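Local coordinates for translation initiation factor eif-2b-like protein (Chaetomium thermophilum, PDB 4ZEO) that forms the delta subunit of eIF2B, a heterodecameric complex that probably acts in translation initiation as the guanine nucleotide exchange factor of eIF2, at residues V159-V162 and G163-A167; K239-I242 and N243-E246; L391-T394 and I395-D398. All blocks are in the same frame, centred on the assembly; numbering follows the deposited sequence.

Three local contacts illustrate how short-range pairing is spread over a two-part fold. Along the chain they come in series: interaction 1 within helix 157-168, interaction 2 in the loop joining helices 224-239 and 246-277, and interaction 3 just after strand 387-391 of the parallel sheet. None touches another; their centres lie about 31 Å (1 and 2), 23 Å (1 and 3) and 32 Å (2 and 3) apart. Helices nevertheless relate them. Helix 174-191 packs against both interactions 1 and 3, while helix 246-277 starts at interaction 2 and further along covers interaction 3. Interactions 1 and 2 thus lie in the helical part, and interaction 3 joins strand 387-391 to helices 174-191 and 246-277.

Interaction 1 of 3, residues V159-V162 and G163-A167; sequences VLAV and GQQMA
Val162 sends CG1 out on the side opposite its own backbone N (chi1 164°), and Met166, four residues on, swings CG away from its carbonyl carbon (chi1 -65°) and then runs extended. These choices lay the two side chains alongside each other, pointing the same way, so that the terminal methyl CE of Met166 rests 3.6 Å from CG1 of Val162. One residue round the helix from each, Ala161 and Gln165 make a looser pair, CB of Ala161 lying 4.2 Å from NE2 of Gln165. Leu160 and Gln164 meet at an angle instead: the amide end of Gln164 comes up to the branch point of Leu160, NE2 to CG 3.5 Å. On the way its aliphatic part passes the backbone, with CG of Gln164 3.3 Å from Leu160 O.

Beneath these pairs the backbone keeps the same spacing. Gly163 N donates to Val159 O at 2.9 Å, and Met166 N to Val162 O at 3.0 Å. Val159 and Met166 pack on helix 174-191, through Val188 and Thr181 among others, whereas Gln164 reaches Tyr215 of helix 200-219. The result is regular i to i+4 packing of an alpha helix, here in a helix packed on helices 174-191 and 200-219 of the helical part of this subunit.

Interaction 2 of 3, residues K239-I242 and N243-E246; sequences KFDI and NTPE
Asp241 and Thr244 are tied together in both directions across a tight turn. The straighter bond runs from Asp241 N to Thr244 OG1, 2.9 Å long with an N-H...O angle of 168°, and so gives the threonine hydroxyl a main-chain donor. In return Thr244 N donates to Asp241 O at 3.0 Å, approaching from above the carbonyl plane instead of along a lone pair. This second bond closes the type I turn. The carboxylate lies close by as well: the Asp241 side chain stands between its backbone N and carbonyl carbon (chi1 60°), which folds OD2 back over the turn. Its further bond from Thr244 N is weak and doubtful, so the two bonds already named carry the link. OD2 also lies 2.8 Å from Asn243 N and 3.0 Å from Thr244 OG1, so one carboxylate oxygen sits among the polar atoms of the turn.

Outside this polar centre the contacts are apolar or mixed. The branches of Thr244 divide their work: while OG1 serves the turn, CG2 faces Phe240, 4.0 Å from its CD1, the two side chains meeting obliquely. At the tip of the turn the side chains of Ile242 and Asn243 cross. Phe240 continues inward onto Ala249 and Leu253 of helix 246-277 and onto Leu200, and Thr244 also packs on Ala249; Ile242 reaches Arg202.

This surface turn is a compact helix-to-helix connection. It follows helix 224-239 directly and delivers the chain to Pro245, which occupies the N-cap position of helix 246-277, while Phe240 and Thr244 pack the turn against the first two turns of that helix. The backbone of Ile242 and Asn243 makes it a type I beta turn from Asp241 to Thr244, to which the threonine hydroxyl adds a side-chain-to-backbone bond.

Interaction 3 of 3, residues L391-T394 and I395-D398; sequences LCET and INFD
Phe397 N donates to Thr394 O at 3.0 Å, and one step earlier Asn396 N donates to Glu393 O at 3.1 Å. These successive i to i+3 bonds make a short 3-10 turn just beyond strand 387-391 of the parallel, Rossmann-like sheet. Both donors stand above the plane of the carbonyl they use, consistent with the tight 3-10 winding.

The Phe397 side chain turns back along the same peptides. Its CG points away from its own carbonyl carbon (chi1 -76°), which brings the ring edge to Glu393 O, 3.5 Å from CD1 and in the plane of the ring. The sulfur of Cys392 joins this contact, with SG 3.5 Å from CB of Asn396 and 5.3 Å from the centroid of the Phe397 ring, which it meets obliquely, 59° off the ring normal. A serine here has no ring, and would probably leave Cys392 SG and Glu393 O without their aromatic neighbour and open a gap next to Thr439.

Glu393 and Asn396 lie side by side, pointing the same way. Their near ends, OE1 of Glu393 and ND2 of Asn396, are 2.8 Å apart, but the angle is poor for a hydrogen bond and the carboxylate and amide planes stand 76° apart. Their stronger partners are on other parts of the chain: Glu393 OE2 forms a salt bridge with Arg293, and Asn396 OD1 is bonded to Ser174. Thr394 OG1, in turn, is hydrogen-bonded both to OE2 of Glu440 and to NH1 of Arg264.

Interaction 1 of 3, residues V159-V162 and G163-A167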
loop_
_atom_site.group_PDB
_atom_site.type_symbol
_atom_site.label_atom_id
_atom_site.label_comp_id
_atom_site.label_asym_id
_atom_site.label_seq_id
_atom_site.Cartn_x
_atom_site.Cartn_y
_atom_site.Cartn_z
ATOM N N VAL A 159 2.874 -19.813 2.849
ATOM C CA VAL A 159 2.331 -19.183 1.648
ATOM C C VAL A 159 0.854 -19.545 1.443
ATOM O O VAL A 159 0.034 -18.708 1.084
ATOM C CB VAL A 159 3.190 -19.575 0.385
ATOM C CG1 VAL A 159 2.493 -19.169 -0.941
ATOM C CG2 VAL A 159 4.610 -18.971 0.506
ATOM N N LEU A 160 0.517 -20.788 1.733
ATOM C CA LEU A 160 -0.838 -21.278 1.611
ATOM C C LEU A 160 -1.812 -20.464 2.494
ATOM O O LEU A 160 -2.873 -20.029 2.041
ATOM C CB LEU A 160 -0.857 -22.738 2.027
ATOM C CG LEU A 160 -2.073 -23.547 1.635
ATOM C CD1 LEU A 160 -1.984 -23.825 0.138
ATOM C CD2 LEU A 160 -2.169 -24.827 2.461
ATOM N N ALA A 161 -1.411 -20.230 3.743
ATOM C CA ALA A 161 -2.204 -19.462 4.690
ATOM C C ALA A 161 -2.360 -18.015 4.227
ATOM O O ALA A 161 -3.455 -17.464 4.285
ATOM C CB ALA A 161 -1.585 -19.512 6.072
ATOM N N VAL A 162 -1.275 -17.398 3.769
ATOM C CA VAL A 162 -1.360 -16.016 3.297
ATOM C C VAL A 162 -2.273 -15.866 2.075
ATOM O O VAL A 162 -3.076 -14.938 2.017
ATOM C CB VAL A 162 0.037 -15.444 2.978
ATOM C CG1 VAL A 162 -0.057 -14.188 2.126
ATOM C CG2 VAL A 162 0.794 -15.179 4.262
ATOM N N GLY A 163 -2.158 -16.780 1.112
ATOM C CA GLY A 163 -2.992 -16.756 -0.077
ATOM C C GLY A 163 -4.459 -16.940 0.250
ATOM O O GLY A 163 -5.341 -16.267 -0.305
ATOM N N GLN A 164 -4.731 -17.845 1.178
ATOM C CA GLN A 164 -6.103 -18.050 1.602
ATOM C C GLN A 164 -6.652 -16.743 2.181
ATOM O O GLN A 164 -7.791 -16.367 1.900
ATOM C CB GLN A 164 -6.188 -19.181 2.618
ATOM C CG GLN A 164 -6.120 -20.549 1.966
ATOM C CD GLN A 164 -5.694 -21.630 2.918
ATOM O OE1 GLN A 164 -5.658 -21.433 4.132
ATOM N NE2 GLN A 164 -5.381 -22.793 2.375
ATOM N N GLN A 165 -5.821 -16.032 2.944
ATOM C CA GLN A 165 -6.219 -14.744 3.502
ATOM C C GLN A 165 -6.503 -13.722 2.413
ATOM O O GLN A 165 -7.429 -12.935 2.533
ATOM C CB GLN A 165 -5.146 -14.234 4.440
ATOM C CG GLN A 165 -4.948 -15.124 5.633
ATOM C CD GLN A 165 -3.742 -14.734 6.435
ATOM O OE1 GLN A 165 -3.384 -13.561 6.521
ATOM N NE2 GLN A 165 -3.088 -15.721 7.013
ATOM N N MET A 166 -5.721 -13.746 1.340
ATOM C CA MET A 166 -5.964 -12.845 0.214
ATOM C C MET A 166 -7.281 -13.171 -0.516
ATOM O O MET A 166 -8.102 -12.287 -0.757
ATOM C CB MET A 166 -4.783 -12.894 -0.764
ATOM C CG MET A 166 -3.484 -12.370 -0.157
ATOM S SD MET A 166 -2.188 -12.188 -1.391
ATOM C CE MET A 166 -0.799 -11.725 -0.379
ATOM N N ALA A 167 -7.491 -14.450 -0.815
ATOM C CA ALA A 167 -8.694 -14.916 -1.501
ATOM C C ALA A 167 -9.946 -14.786 -0.628
ATOM O O ALA A 167 -11.049 -14.610 -1.134
ATOM C CB ALA A 167 -8.506 -16.337 -1.956
#

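Interaction 2 of 3, residues K239-I242 and N243-E246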
loop_
_atom_site.group_PDB
_atom_site.type_symbol
_atom_site.label_atom_id
_atom_site.label_comp_id
_atom_site.label_asym_id
_atom_site.label_seq_id
_atom_site.Cartn_x
_atom_site.Cartn_y
_atom_site.Cartn_z
ATOM N N LYS A 239 22.210 -12.564 -8.224
ATOM C CA LYS A 239 23.563 -12.071 -7.885
ATOM C C LYS A 239 24.451 -13.197 -7.346
ATOM O O LYS A 239 25.677 -13.112 -7.392
ATOM C CB LYS A 239 23.497 -10.881 -6.904
ATOM C CG LYS A 239 23.095 -9.546 -7.603
ATOM C CD LYS A 239 22.511 -8.461 -6.681
ATOM C CE LYS A 239 20.990 -8.269 -6.968
ATOM N NZ LYS A 239 20.230 -7.057 -6.497
ATOM N N PHE A 240 23.815 -14.255 -6.860
ATOM C CA PHE A 240 24.490 -15.469 -6.414
ATOM C C PHE A 240 24.993 -16.347 -7.566
ATOM O O PHE A 240 24.492 -16.260 -8.694
ATOM C CB PHE A 240 23.530 -16.257 -5.533
ATOM C CG PHE A 240 23.133 -15.528 -4.294
ATOM C CD1 PHE A 240 24.063 -14.807 -3.586
ATOM C CD2 PHE A 240 21.818 -15.502 -3.880
ATOM C CE1 PHE A 240 23.703 -14.127 -2.452
ATOM C CE2 PHE A 240 21.454 -14.815 -2.741
ATOM C CZ PHE A 240 22.396 -14.122 -2.036
ATOM N N ASP A 241 26.013 -17.156 -7.286
ATOM C CA ASP A 241 26.566 -18.095 -8.267
ATOM C C ASP A 241 26.524 -19.528 -7.731
ATOM O O ASP A 241 26.204 -19.751 -6.557
ATOM C CB ASP A 241 27.992 -17.692 -8.686
ATOM C CG ASP A 241 28.972 -17.658 -7.526
ATOM O OD1 ASP A 241 29.728 -16.669 -7.412
ATOM O OD2 ASP A 241 29.007 -18.614 -6.732
ATOM N N ILE A 242 26.831 -20.490 -8.600
ATOM C CA ILE A 242 26.865 -21.897 -8.213
ATOM C C ILE A 242 27.862 -22.145 -7.067
ATOM O O ILE A 242 27.660 -23.033 -6.241
ATOM C CB ILE A 242 27.181 -22.797 -9.416
ATOM C CG1 ILE A 242 26.569 -24.173 -9.197
ATOM C CG2 ILE A 242 28.692 -22.914 -9.685
ATOM C CD1 ILE A 242 25.744 -24.644 -10.363
ATOM N N ASN A 243 28.941 -21.369 -7.037
ATOM C CA ASN A 243 29.948 -21.466 -5.989
ATOM C C ASN A 243 29.516 -20.862 -4.657
ATOM O O ASN A 243 30.151 -21.112 -3.642
ATOM C CB ASN A 243 31.254 -20.819 -6.438
ATOM C CG ASN A 243 31.965 -21.631 -7.496
ATOM O OD1 ASN A 243 31.479 -21.794 -8.609
ATOM N ND2 ASN A 243 33.127 -22.153 -7.143
ATOM N N THR A 244 28.492 -20.009 -4.663
ATOM C CA THR A 244 27.985 -19.439 -3.414
ATOM C C THR A 244 27.508 -20.535 -2.469
ATOM O O THR A 244 26.791 -21.432 -2.892
ATOM C CB THR A 244 26.804 -18.466 -3.642
ATOM O OG1 THR A 244 27.167 -17.461 -4.596
ATOM C CG2 THR A 244 26.419 -17.793 -2.332
ATOM N N PRO A 245 27.949 -20.493 -1.199
ATOM C CA PRO A 245 27.451 -21.446 -0.201
ATOM C C PRO A 245 26.020 -21.122 0.237
ATOM O O PRO A 245 25.654 -19.951 0.323
ATOM C CB PRO A 245 28.445 -21.293 0.945
ATOM C CG PRO A 245 28.971 -19.913 0.795
ATOM C CD PRO A 245 29.072 -19.696 -0.682
ATOM N N GLU A 246 25.242 -22.162 0.527
ATOM C CA GLU A 246 23.816 -22.032 0.781
ATOM C C GLU A 246 23.462 -21.246 2.040
ATOM O O GLU A 246 22.670 -20.313 1.987
ATOM C CB GLU A 246 23.186 -23.424 0.862
ATOM C CG GLU A 246 21.825 -23.449 1.525
ATOM C CD GLU A 246 21.324 -24.858 1.794
ATOM O OE1 GLU A 246 21.091 -25.608 0.827
ATOM O OE2 GLU A 246 21.162 -25.217 2.980
#

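Interaction 3 of 3, residues L391-T394 and I395-D398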
loop_
_atom_site.group_PDB
_atom_site.type_symbol
_atom_site.label_atom_id
_atom_site.label_comp_id
_atom_site.label_asym_id
_atom_site.label_seq_id
_atom_site.Cartn_x
_atom_site.Cartn_y
_atom_site.Cartn_z
ATOM N N LEU A 391 -1.066 10.125 -0.963
ATOM C CA LEU A 391 -0.041 9.491 -0.119
ATOM C C LEU A 391 0.166 8.048 -0.546
ATOM O O LEU A 391 -0.789 7.262 -0.591
ATOM C CB LEU A 391 -0.444 9.531 1.342
ATOM C CG LEU A 391 -0.912 10.884 1.891
ATOM C CD1 LEU A 391 -1.392 10.765 3.349
ATOM C CD2 LEU A 391 0.210 11.915 1.762
ATOM N N CYS A 392 1.399 7.699 -0.897
ATOM C CA CYS A 392 1.650 6.360 -1.409
ATOM C C CYS A 392 3.128 5.936 -1.310
ATOM O O CYS A 392 4.033 6.721 -1.595
ATOM C CB CYS A 392 1.153 6.312 -2.869
ATOM S SG CYS A 392 1.068 4.705 -3.642
ATOM N N GLU A 393 3.354 4.671 -0.983
ATOM C CA GLU A 393 4.707 4.121 -0.892
ATOM C C GLU A 393 5.225 3.899 -2.309
ATOM O O GLU A 393 4.457 3.554 -3.199
ATOM C CB GLU A 393 4.714 2.800 -0.095
ATOM C CG GLU A 393 4.205 2.934 1.333
ATOM C CD GLU A 393 2.672 2.756 1.487
ATOM O OE1 GLU A 393 1.908 2.872 0.487
ATOM O OE2 GLU A 393 2.235 2.488 2.628
ATOM N N THR A 394 6.528 4.044 -2.499
ATOM C CA THR A 394 7.129 3.920 -3.825
ATOM C C THR A 394 6.934 2.529 -4.403
ATOM O O THR A 394 6.844 2.376 -5.616
ATOM C CB THR A 394 8.654 4.231 -3.812
ATOM O OG1 THR A 394 9.328 3.338 -2.922
ATOM C CG2 THR A 394 8.904 5.632 -3.382
ATOM N N ILE A 395 6.869 1.526 -3.530
ATOM C CA ILE A 395 6.739 0.110 -3.931
ATOM C C ILE A 395 5.391 -0.158 -4.662
ATOM O O ILE A 395 5.245 -1.134 -5.382
ATOM C CB ILE A 395 6.878 -0.834 -2.678
ATOM C CG1 ILE A 395 7.135 -2.289 -3.067
ATOM C CG2 ILE A 395 5.645 -0.763 -1.772
ATOM C CD1 ILE A 395 8.537 -2.613 -3.425
ATOM N N ASN A 396 4.431 0.741 -4.467
ATOM C CA ASN A 396 3.127 0.679 -5.113
ATOM C C ASN A 396 3.133 1.278 -6.540
ATOM O O ASN A 396 2.150 1.159 -7.258
ATOM C CB ASN A 396 2.074 1.398 -4.252
ATOM C CG ASN A 396 1.698 0.620 -2.987
ATOM O OD1 ASN A 396 1.472 -0.585 -3.033
ATOM N ND2 ASN A 396 1.649 1.308 -1.857
ATOM N N PHE A 397 4.215 1.952 -6.922
ATOM C CA PHE A 397 4.343 2.501 -8.272
ATOM C C PHE A 397 4.634 1.436 -9.301
ATOM O O PHE A 397 5.339 0.458 -9.036
ATOM C CB PHE A 397 5.450 3.554 -8.351
ATOM C CG PHE A 397 5.080 4.877 -7.752
ATOM C CD1 PHE A 397 4.711 4.961 -6.418
ATOM C CD2 PHE A 397 5.170 6.041 -8.491
ATOM C CE1 PHE A 397 4.385 6.172 -5.842
ATOM C CE2 PHE A 397 4.855 7.266 -7.930
ATOM C CZ PHE A 397 4.460 7.332 -6.595
ATOM N N ASP A 398 4.078 1.622 -10.483
ATOM C CA ASP A 398 4.433 0.786 -11.607
ATOM C C ASP A 398 5.682 1.415 -12.198
ATOM O O ASP A 398 5.607 2.439 -12.847
ATOM C CB ASP A 398 3.302 0.724 -12.627
ATOM C CG ASP A 398 3.571 -0.266 -13.737
ATOM O OD1 ASP A 398 3.017 -0.088 -14.838
ATOM O OD2 ASP A 398 4.329 -1.228 -13.504
#